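Endonuclease/exonuclease/phosphatase (Beutenbergia cavernae DSM 12333, PDB 4RUW) is of unknown specific function but belongs to the endonuclease/exonuclease/phosphatase family, with a DNase I-like domain followed by an immunoglobulin-like one. Local coordinates at residues Tyr123-Phe128 with Arg154-Gly159; Asn149-Arg154 with Ser180-Thr185; Val162-Pro167 with Leu217-Asp222. All blocks are in the same frame, centred on the assembly; numbering follows the deposited sequence.

Contact 1 of 3, residues Tyr123-Phe128 with Arg154-Gly159; sequences YVHTWF and RHPFVG
The imidazole of His-125 lies flat under Pro-156. Pro-156 CA stands over the centre of the His-125 ring, 3.5 Å from the centroid and 5° off the normal, in a CH-pi contact. Val-124 CG2 lies on the opposite face, offset toward the rim, so the ring is sandwiched. The side chains of His-125 and Pro-156 lie alongside, both pointing one way. At the ring edge, a water near the ring plane bonds His-125 NE2 at 2.8 Å and donates a longer bond to Arg-154 O. His-125 CB sits over one face of the Phe-157 ring, 4.0 Å from its centroid, in a second CH-pi contact. The far end of the Phe-157 ring presses on the backbone of the other segment, with Phe-157 CZ 3.5 Å from His-125 O. Trp-127 CB flanks the Phe-157 ring, 4.1 Å from Phe-157 CE2. This is where the chain leaves one sheet of the DNase I-like sandwich for the other. Strand 125-133 is an edge strand of the first sheet, and strand 157-166 is an edge strand of the second. Val-184 of the second sheet also touches Phe-157. At the start of both segments, Arg-154 crosses the Tyr-123 ring. Arg-154 CG lies over one face, 3.8 Å from the Tyr-123 ring centroid. The Arg-154 chain is extended from CG to NE (chi3 175°), which brings NE alongside the phenol end, 3.2 Å from Tyr-123 OH. The guanidinium plane is turned 76° from the ring. Tyr-123 OH is hydrogen-bonded to Pro-89 O.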
# COMPACT_ATOMS: atom_id res chain seq x y z
N TYR A 123 -3.71 4.84 -22.26
CA TYR A 123 -4.30 5.24 -20.98
C TYR A 123 -5.47 6.18 -21.20
O TYR A 123 -5.40 7.36 -20.89
CB TYR A 123 -3.24 5.85 -20.05
CG TYR A 123 -2.17 4.85 -19.72
CD1 TYR A 123 -2.30 3.99 -18.63
CD2 TYR A 123 -1.04 4.73 -20.53
CE1 TYR A 123 -1.32 3.04 -18.36
CE2 TYR A 123 -0.07 3.80 -20.26
CZ TYR A 123 -0.21 2.95 -19.18
OH TYR A 123 0.76 2.02 -18.93
N VAL A 124 -6.56 5.62 -21.72
CA VAL A 124 -7.70 6.43 -22.14
C VAL A 124 -8.86 6.39 -21.14
O VAL A 124 -9.91 6.98 -21.39
CB VAL A 124 -8.20 6.02 -23.54
CG1 VAL A 124 -7.12 6.28 -24.58
CG2 VAL A 124 -8.62 4.55 -23.54
N HIS A 125 -8.66 5.71 -20.02
CA HIS A 125 -9.66 5.66 -18.95
C HIS A 125 -9.05 6.30 -17.72
O HIS A 125 -8.11 5.76 -17.14
CB HIS A 125 -10.06 4.21 -18.69
CG HIS A 125 -10.46 3.48 -19.93
ND1 HIS A 125 -11.65 3.71 -20.57
CD2 HIS A 125 -9.80 2.55 -20.66
CE1 HIS A 125 -11.72 2.94 -21.65
NE2 HIS A 125 -10.61 2.23 -21.72
N THR A 126 -9.56 7.47 -17.35
CA THR A 126 -8.99 8.24 -16.26
C THR A 126 -10.09 8.74 -15.33
O THR A 126 -11.18 9.08 -15.79
CB THR A 126 -8.21 9.46 -16.78
OG1 THR A 126 -9.12 10.37 -17.41
CG2 THR A 126 -7.12 9.04 -17.75
N TRP A 127 -9.78 8.80 -14.04
CA TRP A 127 -10.72 9.37 -13.08
C TRP A 127 -9.97 10.21 -12.06
O TRP A 127 -8.96 9.78 -11.52
CB TRP A 127 -11.51 8.28 -12.36
CG TRP A 127 -12.78 8.83 -11.79
CD1 TRP A 127 -12.92 9.54 -10.64
CD2 TRP A 127 -14.08 8.76 -12.39
NE1 TRP A 127 -14.23 9.91 -10.48
CE2 TRP A 127 -14.96 9.44 -11.54
CE3 TRP A 127 -14.58 8.18 -13.56
CZ2 TRP A 127 -16.33 9.56 -11.81
CZ3 TRP A 127 -15.93 8.30 -13.84
CH2 TRP A 127 -16.79 8.98 -12.96
N PHE A 128 -10.49 11.41 -11.81
CA PHE A 128 -9.93 12.32 -10.82
C PHE A 128 -10.84 12.33 -9.60
O PHE A 128 -12.04 12.62 -9.71
CB PHE A 128 -9.85 13.72 -11.44
CG PHE A 128 -9.42 14.82 -10.49
CD1 PHE A 128 -8.07 15.11 -10.32
CD2 PHE A 128 -10.35 15.61 -9.83
CE1 PHE A 128 -7.67 16.16 -9.49
CE2 PHE A 128 -9.95 16.65 -8.99
CZ PHE A 128 -8.61 16.92 -8.83
N ARG A 154 -5.38 1.40 -18.80
CA ARG A 154 -5.49 0.96 -20.19
C ARG A 154 -6.76 0.16 -20.42
O ARG A 154 -7.11 -0.17 -21.54
CB ARG A 154 -4.28 0.09 -20.56
CG ARG A 154 -2.99 0.86 -20.75
CD ARG A 154 -1.87 -0.03 -21.22
NE ARG A 154 -0.65 0.72 -21.52
CZ ARG A 154 0.23 0.39 -22.46
NH1 ARG A 154 0.02 -0.68 -23.22
NH2 ARG A 154 1.30 1.13 -22.65
N HIS A 155 -7.48 -0.13 -19.33
CA HIS A 155 -8.65 -1.00 -19.40
C HIS A 155 -9.88 -0.25 -18.91
O HIS A 155 -9.78 0.60 -18.03
CB HIS A 155 -8.40 -2.25 -18.56
CG HIS A 155 -7.09 -2.90 -18.86
ND1 HIS A 155 -6.80 -3.45 -20.09
CD2 HIS A 155 -5.96 -3.02 -18.12
CE1 HIS A 155 -5.57 -3.92 -20.08
NE2 HIS A 155 -5.04 -3.67 -18.89
N PRO A 156 -11.04 -0.54 -19.50
CA PRO A 156 -12.24 0.25 -19.18
C PRO A 156 -12.71 0.12 -17.74
O PRO A 156 -12.51 -0.90 -17.08
CB PRO A 156 -13.30 -0.30 -20.15
CG PRO A 156 -12.82 -1.64 -20.52
CD PRO A 156 -11.32 -1.58 -20.50
N PHE A 157 -13.35 1.18 -17.27
CA PHE A 157 -14.00 1.17 -15.97
C PHE A 157 -15.34 0.46 -16.06
O PHE A 157 -15.98 0.45 -17.12
CB PHE A 157 -14.22 2.60 -15.47
CG PHE A 157 -12.96 3.38 -15.26
CD1 PHE A 157 -11.82 2.78 -14.74
CD2 PHE A 157 -12.92 4.73 -15.55
CE1 PHE A 157 -10.66 3.52 -14.54
CE2 PHE A 157 -11.77 5.48 -15.34
CZ PHE A 157 -10.64 4.87 -14.84
N VAL A 158 -15.77 -0.13 -14.95
CA VAL A 158 -17.12 -0.65 -14.80
C VAL A 158 -17.83 0.31 -13.86
O VAL A 158 -17.52 0.37 -12.67
CB VAL A 158 -17.11 -2.07 -14.21
CG1 VAL A 158 -18.54 -2.62 -14.11
CG2 VAL A 158 -16.22 -2.98 -15.04
N GLY A 159 -18.78 1.08 -14.39
CA GLY A 159 -19.37 2.16 -13.63
C GLY A 159 -18.37 3.30 -13.53
O GLY A 159 -17.45 3.40 -14.34
O HOH W 1 -9.64 0.24 -23.40

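Contact 2 of 3, residues Asn149-Arg154 with Ser180-Thr185; sequences NVVMSR and SLLTVT
Val-151 packs against both Leu-182 and Val-184, and this is the tight, dry part of the contact. Val-151 CG2 meets Leu-182 CD2 at 3.9 Å. Its other branch, CG1, meets Val-184 CG1 at the same distance of 3.9 Å. Val-184 CG1, held between its own backbone N and carbonyl carbon (chi1 67°), is the branch turned to Val-151. Leu-182 CD2 also reaches the backbone, 3.6 Å from Asn-149 O. The other end is looser and wet. Asn-149 and Ser-180 are buried, but two waters fill in between them. One accepts from Asn-149 ND2 and from Ser-180 N, at 3.0 Å from Ser-180 N. The second accepts from Asn-149 ND2 and donates to Ser-180 OG at 2.8 Å. Asn-149 ND2 thus serves two waters, while Asn-149 OD1 takes a hydrogen bond from Asn-95 ND2. Ser-180 OG is also tied to Leu-130 O. No direct hydrogen bond joins the segments. Their strand axes approach to 7.8 Å and run nearly parallel, 16° apart, in two different sheets. Such face-to-face packing through inward side chains is that of the central beta sandwich of the DNase I-like fold.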
# COMPACT_ATOMS: atom_id res chain seq x y z
N ASN A 149 -6.58 12.54 -6.11
CA ASN A 149 -5.97 11.27 -6.47
C ASN A 149 -6.53 10.86 -7.82
O ASN A 149 -7.68 11.14 -8.12
CB ASN A 149 -6.29 10.23 -5.41
CG ASN A 149 -5.76 10.62 -4.06
OD1 ASN A 149 -4.58 10.96 -3.92
ND2 ASN A 149 -6.63 10.61 -3.05
N VAL A 150 -5.70 10.24 -8.65
CA VAL A 150 -6.11 9.87 -10.00
C VAL A 150 -5.88 8.39 -10.24
O VAL A 150 -4.89 7.83 -9.78
CB VAL A 150 -5.34 10.71 -11.05
CG1 VAL A 150 -5.47 10.13 -12.46
CG2 VAL A 150 -5.79 12.17 -11.01
N VAL A 151 -6.82 7.75 -10.93
CA VAL A 151 -6.60 6.42 -11.49
C VAL A 151 -6.57 6.56 -13.00
O VAL A 151 -7.49 7.14 -13.59
CB VAL A 151 -7.69 5.42 -11.07
CG1 VAL A 151 -7.51 4.09 -11.82
CG2 VAL A 151 -7.66 5.20 -9.57
N MSE A 152 -5.51 6.05 -13.63
CA MSE A 152 -5.44 5.96 -15.08
C MSE A 152 -5.27 4.50 -15.45
O MSE A 152 -4.55 3.75 -14.80
CB MSE A 152 -4.26 6.76 -15.65
CG MSE A 152 -4.27 8.24 -15.28
SE MSE A 152 -2.82 9.29 -16.09
CE MSE A 152 -3.47 9.33 -17.93
N SER A 153 -5.94 4.09 -16.51
CA SER A 153 -5.99 2.68 -16.85
C SER A 153 -6.03 2.46 -18.35
O SER A 153 -6.63 3.24 -19.09
CB SER A 153 -7.23 2.08 -16.19
OG SER A 153 -7.43 0.74 -16.56
N ARG A 154 -5.38 1.40 -18.80
CA ARG A 154 -5.49 0.96 -20.19
C ARG A 154 -6.76 0.16 -20.42
O ARG A 154 -7.11 -0.17 -21.54
CB ARG A 154 -4.28 0.09 -20.56
CG ARG A 154 -2.99 0.86 -20.75
CD ARG A 154 -1.87 -0.03 -21.22
NE ARG A 154 -0.65 0.72 -21.52
CZ ARG A 154 0.23 0.39 -22.46
NH1 ARG A 154 0.02 -0.68 -23.22
NH2 ARG A 154 1.30 1.13 -22.65
N SER A 180 -9.03 12.15 0.66
CA SER A 180 -10.16 11.30 0.29
C SER A 180 -9.70 9.99 -0.32
O SER A 180 -8.52 9.82 -0.66
CB SER A 180 -11.11 12.02 -0.67
OG SER A 180 -10.50 12.20 -1.94
N LEU A 181 -10.65 9.06 -0.44
CA LEU A 181 -10.44 7.77 -1.08
C LEU A 181 -11.21 7.75 -2.39
O LEU A 181 -12.38 8.14 -2.43
CB LEU A 181 -10.98 6.68 -0.16
CG LEU A 181 -11.17 5.29 -0.76
CD1 LEU A 181 -9.83 4.65 -1.07
CD2 LEU A 181 -12.00 4.42 0.16
N LEU A 182 -10.54 7.32 -3.46
CA LEU A 182 -11.18 7.13 -4.76
C LEU A 182 -11.25 5.64 -5.06
O LEU A 182 -10.25 4.94 -4.99
CB LEU A 182 -10.36 7.83 -5.85
CG LEU A 182 -10.76 7.51 -7.30
CD1 LEU A 182 -12.21 7.91 -7.56
CD2 LEU A 182 -9.81 8.19 -8.27
N THR A 183 -12.44 5.15 -5.39
CA THR A 183 -12.62 3.75 -5.74
C THR A 183 -13.23 3.63 -7.12
O THR A 183 -14.23 4.28 -7.42
CB THR A 183 -13.51 3.03 -4.70
OG1 THR A 183 -12.89 3.11 -3.41
CG2 THR A 183 -13.73 1.57 -5.08
N VAL A 184 -12.64 2.79 -7.96
CA VAL A 184 -13.18 2.52 -9.28
C VAL A 184 -12.87 1.08 -9.67
O VAL A 184 -11.83 0.55 -9.30
CB VAL A 184 -12.66 3.52 -10.33
CG1 VAL A 184 -11.16 3.34 -10.57
CG2 VAL A 184 -13.47 3.44 -11.62
N THR A 185 -13.78 0.44 -10.39
CA THR A 185 -13.57 -0.91 -10.85
C THR A 185 -13.04 -0.89 -12.28
O THR A 185 -13.59 -0.19 -13.14
CB THR A 185 -14.86 -1.73 -10.79
OG1 THR A 185 -15.29 -1.79 -9.43
CG2 THR A 185 -14.65 -3.13 -11.32
O HOH W 2 -6.21 11.97 -0.24
O HOH W 3 -9.43 10.70 -4.06

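Contact 3 of 3, residues Val162-Pro167 with Leu217-Asp222; sequences VVVPLP and LRIVLD
Ile-219 is the main bump on the helix, and Val-164, Leu-166 and Pro-167 form the hollow that takes it. The contact belongs to the layered alpha/beta sandwich of the DNase I-like fold. Here helix 207-222 packs beside the end of strand 157-166, an outermost strand of its sheet. The strand and helix axes come within 8.9 Å and run roughly antiparallel, 157° apart. The two branches of Ile-219 go to different parts of the hollow. Its CG2 branch fills the gap between Val-164 and Leu-166. Ile-219 CG2 is 3.9 Å from Val-164 CG1, and Leu-166 CD2 approaches the same methyl more closely, at 3.6 Å. The Leu-166 and Ile-219 side chains pass each other, oppositely directed. The longer Ile-219 branch ends at Pro-167, where the two side chains meet tip to tip.

Leu-166 is in turn a bump from the strand side. Its forked end fits between Ile-219 and Val-220. Leu-166 CD2 lies on Ile-219 and also nears Val-220 CG2. Leu-166 CD1 meets Val-220 CG2 at 3.8 Å, and these side chains cross at about a right angle. Leu-201 touches Leu-166 too. The interface between these side chains is apolar, and no hydrogen bond crosses between the two segments. Nearby, Pro-167 O accepts a hydrogen bond from Gln-216 NE2. At the tip of the hollow, Ile-219 CD1 rests 3.5 Å from Pro-167 CD, with Pro-167 CG next to it.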
# COMPACT_ATOMS: atom_id res chain seq x y z
N VAL A 162 -15.99 6.61 -7.30
CA VAL A 162 -16.69 7.09 -6.12
C VAL A 162 -15.66 7.62 -5.13
O VAL A 162 -14.65 6.96 -4.84
CB VAL A 162 -17.51 5.96 -5.46
CG1 VAL A 162 -18.10 6.42 -4.13
CG2 VAL A 162 -18.60 5.46 -6.41
N VAL A 163 -15.90 8.83 -4.64
CA VAL A 163 -14.98 9.49 -3.72
C VAL A 163 -15.57 9.51 -2.32
O VAL A 163 -16.72 9.93 -2.13
CB VAL A 163 -14.68 10.93 -4.17
CG1 VAL A 163 -13.82 11.65 -3.13
CG2 VAL A 163 -13.98 10.91 -5.53
N VAL A 164 -14.78 9.04 -1.36
CA VAL A 164 -15.18 9.01 0.04
C VAL A 164 -14.27 9.96 0.83
O VAL A 164 -13.06 9.78 0.85
CB VAL A 164 -15.07 7.58 0.60
CG1 VAL A 164 -15.21 7.55 2.11
CG2 VAL A 164 -16.12 6.69 -0.05
N PRO A 165 -14.86 10.99 1.46
CA PRO A 165 -14.03 11.94 2.21
C PRO A 165 -13.40 11.30 3.44
O PRO A 165 -14.03 10.45 4.08
CB PRO A 165 -15.04 13.01 2.63
CG PRO A 165 -16.37 12.30 2.65
CD PRO A 165 -16.30 11.31 1.52
N LEU A 166 -12.19 11.72 3.78
CA LEU A 166 -11.50 11.21 4.95
C LEU A 166 -11.24 12.39 5.88
O LEU A 166 -10.78 13.43 5.44
CB LEU A 166 -10.20 10.52 4.53
CG LEU A 166 -10.35 9.35 3.56
CD1 LEU A 166 -9.00 8.86 3.08
CD2 LEU A 166 -11.13 8.20 4.18
N PRO A 167 -11.53 12.24 7.18
CA PRO A 167 -11.61 13.35 8.14
C PRO A 167 -10.25 13.85 8.62
O PRO A 167 -9.30 13.10 8.62
CB PRO A 167 -12.34 12.70 9.32
CG PRO A 167 -11.83 11.30 9.31
CD PRO A 167 -11.77 10.94 7.84
N LEU A 217 -7.58 5.78 8.00
CA LEU A 217 -7.32 4.41 7.61
C LEU A 217 -8.49 3.47 7.93
O LEU A 217 -8.79 2.57 7.16
CB LEU A 217 -6.02 3.91 8.23
CG LEU A 217 -5.59 2.49 7.83
CD1 LEU A 217 -5.33 2.37 6.33
CD2 LEU A 217 -4.38 2.09 8.63
N ARG A 218 -9.13 3.67 9.09
CA ARG A 218 -10.32 2.89 9.44
C ARG A 218 -11.34 2.96 8.33
O ARG A 218 -11.90 1.95 7.91
CB ARG A 218 -10.96 3.42 10.71
CG ARG A 218 -10.21 3.09 11.96
CD ARG A 218 -10.35 1.63 12.37
NE ARG A 218 -10.27 1.52 13.83
CZ ARG A 218 -9.94 0.40 14.48
NH1 ARG A 218 -9.85 0.39 15.80
NH2 ARG A 218 -9.67 -0.71 13.80
N ILE A 219 -11.61 4.18 7.87
CA ILE A 219 -12.62 4.38 6.84
C ILE A 219 -12.19 3.72 5.53
O ILE A 219 -12.97 3.03 4.88
CB ILE A 219 -12.90 5.87 6.64
CG1 ILE A 219 -13.59 6.43 7.88
CG2 ILE A 219 -13.78 6.10 5.41
CD1 ILE A 219 -13.54 7.92 7.99
N VAL A 220 -10.93 3.90 5.15
CA VAL A 220 -10.42 3.27 3.94
C VAL A 220 -10.60 1.75 4.01
O VAL A 220 -11.13 1.13 3.08
CB VAL A 220 -8.94 3.62 3.73
CG1 VAL A 220 -8.32 2.76 2.65
CG2 VAL A 220 -8.80 5.10 3.40
N LEU A 221 -10.18 1.15 5.11
CA LEU A 221 -10.24 -0.30 5.22
C LEU A 221 -11.67 -0.82 5.20
O LEU A 221 -11.94 -1.89 4.66
CB LEU A 221 -9.51 -0.78 6.48
CG LEU A 221 -7.99 -0.59 6.46
CD1 LEU A 221 -7.39 -0.99 7.80
CD2 LEU A 221 -7.35 -1.38 5.33
N ASP A 222 -12.58 -0.06 5.78
CA ASP A 222 -13.97 -0.48 5.81
C ASP A 222 -14.60 -0.44 4.41
O ASP A 222 -15.67 -0.99 4.20
CB ASP A 222 -14.76 0.32 6.84
CG ASP A 222 -14.38 -0.04 8.28
OD1 ASP A 222 -13.65 -1.04 8.48
OD2 ASP A 222 -14.83 0.64 9.23

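How the contacts relate
From the N terminus, contact 1 opens at 123-128 and closes at 154-159. Contact 2 opens inside that loop, at 149-154, and closes beyond it at 180-185. The two therefore cross, and they share Arg-154. Contact 3 opens at 162-167, after contact 1 has closed, and closes at 217-222, on helix 207-222. It crosses contact 2 and follows contact 1 in series. Backbone pairing joins neighbours: Val-158 N and Thr-185 O, then Leu-181 O and Val-164 N. Contacts 1 and 2 tie the two sheets together. Contact 3 adds a helix to the second sheet's edge strand.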